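Local coordinates for protein amidohydrolase (Staphylococcus aureus, PDB 3NUR) that probably hydrolyses carbon–nitrogen bonds of amide-type substrates as a metal-dependent TIM-barrel amidohydrolase, its barrel holding a calcium ion in the crystal, at residues A[177-182]-A[187-192]. Sequence-based numbering, arbitrary orientation.
Sequences IIFKTA and VPIYLH. With CA (calcium ion), chain B.
A single methyl group, Ile189 CD1, gathers Ile178, Phe179 and Ala182 of the helix around it, and three residues further along the same strand His192 binds a calcium ion. The contact is the helix-to-strand half of a beta-alpha-beta unit (strand 159-162, helix 176-185, strand 189-192) of the TIM barrel. Segment 177-182 runs at 139° to strand 189-192, their axes 11.0 Å apart. Ile189 holds CG1 anti to its carbonyl carbon (chi1 -65°) and, with the chain extended beyond it, brings CD1 to the helix. Ile189 CD1 lies 3.7 Å from Ala182 CB. It meets the Phe179 ring obliquely, 3.7 Å from Phe179 CD1, while Ile178 CG2 stands 4.2 Å from Ile189 CD1. Met249 of the next strand touches both Phe179 and Ile189, continuing this apolar layer between barrel and helix. At the turn, Val187 N donates to Ala182 O over 3.2 Å in a nearly straight bond (173°), tying the strand's approach to the helix. Phe147 of helix 140-152 packs against both Ala182 and Val187. Beyond the packing, the strand's C-terminal end carries the metal site: Glu28, His30 and Asp316 join His192 and two waters around the calcium ion, which His192 NE2 binds at 2.3 Å.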
loop_
_atom_site.group_PDB
_atom_site.type_symbol
_atom_site.label_atom_id
_atom_site.label_comp_id
_atom_site.label_asym_id
_atom_site.label_seq_id
_atom_site.Cartn_x
_atom_site.Cartn_y
_atom_site.Cartn_z
ATOM N N ILE A 177 -15.559 -6.754 -7.951
ATOM C CA ILE A 177 -15.273 -8.105 -7.457
ATOM C C ILE A 177 -14.015 -8.205 -6.572
ATOM O O ILE A 177 -13.985 -9.029 -5.649
ATOM C CB ILE A 177 -15.261 -9.133 -8.636
ATOM C CG1 ILE A 177 -15.285 -10.607 -8.151
ATOM C CG2 ILE A 177 -14.124 -8.883 -9.631
ATOM C CD1 ILE A 177 -16.508 -10.988 -7.303
ATOM N N ILE A 178 -13.000 -7.365 -6.840
ATOM C CA ILE A 178 -11.748 -7.370 -6.070
ATOM C C ILE A 178 -12.024 -6.891 -4.635
ATOM O O ILE A 178 -11.568 -7.527 -3.682
ATOM C CB ILE A 178 -10.632 -6.558 -6.798
ATOM C CG1 ILE A 178 -10.276 -7.223 -8.165
ATOM C CG2 ILE A 178 -9.379 -6.404 -5.897
ATOM C CD1 ILE A 178 -9.404 -6.339 -9.156
ATOM N N PHE A 179 -12.790 -5.787 -4.497
ATOM C CA PHE A 179 -13.150 -5.197 -3.203
ATOM C C PHE A 179 -14.109 -6.099 -2.437
ATOM O O PHE A 179 -13.957 -6.240 -1.233
ATOM C CB PHE A 179 -13.701 -3.772 -3.384
ATOM C CG PHE A 179 -12.694 -2.921 -4.128
ATOM C CD1 PHE A 179 -11.597 -2.369 -3.464
ATOM C CD2 PHE A 179 -12.804 -2.726 -5.498
ATOM C CE1 PHE A 179 -10.634 -1.627 -4.163
ATOM C CE2 PHE A 179 -11.838 -1.989 -6.197
ATOM C CZ PHE A 179 -10.756 -1.459 -5.531
ATOM N N LYS A 180 -15.091 -6.708 -3.143
ATOM C CA LYS A 180 -16.052 -7.648 -2.567
ATOM C C LYS A 180 -15.283 -8.832 -1.970
ATOM O O LYS A 180 -15.577 -9.247 -0.856
ATOM C CB LYS A 180 -17.006 -8.150 -3.664
ATOM C CG LYS A 180 -18.124 -9.054 -3.146
ATOM C CD LYS A 180 -19.084 -9.399 -4.285
ATOM C CE LYS A 180 -20.415 -9.871 -3.771
ATOM N NZ LYS A 180 -21.408 -9.990 -4.873
ATOM N N THR A 181 -14.269 -9.324 -2.694
ATOM C CA THR A 181 -13.438 -10.452 -2.277
ATOM C C THR A 181 -12.654 -10.114 -1.015
ATOM O O THR A 181 -12.685 -10.886 -0.062
ATOM C CB THR A 181 -12.598 -10.961 -3.453
ATOM O OG1 THR A 181 -13.495 -11.383 -4.481
ATOM C CG2 THR A 181 -11.712 -12.115 -3.073
ATOM N N ALA A 182 -11.995 -8.933 -0.992
ATOM C CA ALA A 182 -11.259 -8.469 0.182
ATOM C C ALA A 182 -12.173 -8.399 1.420
ATOM O O ALA A 182 -11.783 -8.903 2.471
ATOM C CB ALA A 182 -10.627 -7.106 -0.090
ATOM N N VAL A 187 -9.684 -9.025 4.827
ATOM C CA VAL A 187 -8.283 -8.610 4.683
ATOM C C VAL A 187 -8.214 -7.222 4.023
ATOM O O VAL A 187 -9.089 -6.911 3.213
ATOM C CB VAL A 187 -7.407 -9.642 3.926
ATOM C CG1 VAL A 187 -7.253 -10.946 4.719
ATOM C CG2 VAL A 187 -7.932 -9.904 2.505
ATOM N N PRO A 188 -7.159 -6.409 4.302
ATOM C CA PRO A 188 -7.082 -5.087 3.657
ATOM C C PRO A 188 -6.407 -5.124 2.273
ATOM O O PRO A 188 -5.755 -6.101 1.886
ATOM C CB PRO A 188 -6.226 -4.288 4.644
ATOM C CG PRO A 188 -5.257 -5.307 5.188
ATOM C CD PRO A 188 -6.038 -6.605 5.259
ATOM N N ILE A 189 -6.550 -4.017 1.536
ATOM C CA ILE A 189 -5.877 -3.807 0.252
ATOM C C ILE A 189 -4.990 -2.564 0.439
ATOM O O ILE A 189 -5.486 -1.505 0.801
ATOM C CB ILE A 189 -6.861 -3.603 -0.944
ATOM C CG1 ILE A 189 -7.721 -4.864 -1.239
ATOM C CG2 ILE A 189 -6.108 -3.145 -2.186
ATOM C CD1 ILE A 189 -8.888 -4.593 -2.162
ATOM N N TYR A 190 -3.698 -2.692 0.178
ATOM C CA TYR A 190 -2.753 -1.574 0.225
ATOM C C TYR A 190 -2.720 -1.015 -1.207
ATOM O O TYR A 190 -2.417 -1.763 -2.139
ATOM C CB TYR A 190 -1.336 -2.073 0.633
ATOM C CG TYR A 190 -0.414 -1.004 1.203
ATOM C CD1 TYR A 190 0.134 -1.137 2.475
ATOM C CD2 TYR A 190 -0.049 0.111 0.450
ATOM C CE1 TYR A 190 0.978 -0.166 3.009
ATOM C CE2 TYR A 190 0.819 1.083 0.965
ATOM C CZ TYR A 190 1.330 0.936 2.246
ATOM O OH TYR A 190 2.134 1.907 2.797
ATOM N N LEU A 191 -3.076 0.276 -1.394
ATOM C CA LEU A 191 -3.080 0.927 -2.726
ATOM C C LEU A 191 -1.799 1.759 -2.806
ATOM O O LEU A 191 -1.639 2.720 -2.055
ATOM C CB LEU A 191 -4.325 1.810 -2.889
ATOM C CG LEU A 191 -4.623 2.355 -4.295
ATOM C CD1 LEU A 191 -4.970 1.209 -5.280
ATOM C CD2 LEU A 191 -5.788 3.347 -4.235
ATOM N N HIS A 192 -0.874 1.343 -3.673
ATOM C CA HIS A 192 0.481 1.893 -3.809
ATOM C C HIS A 192 0.656 2.659 -5.134
ATOM O O HIS A 192 0.066 2.270 -6.138
ATOM C CB HIS A 192 1.463 0.698 -3.759
ATOM C CG HIS A 192 2.930 1.031 -3.710
ATOM N ND1 HIS A 192 3.599 1.488 -4.820
ATOM C CD2 HIS A 192 3.807 0.919 -2.690
ATOM C CE1 HIS A 192 4.846 1.702 -4.427
ATOM N NE2 HIS A 192 5.019 1.362 -3.160
HETATM CA CA CA B . 6.912 1.421 -1.792
HETATM O O HOH W 1 7.186 3.560 -2.123
HETATM O O HOH W 2 7.985 1.303 -3.775
#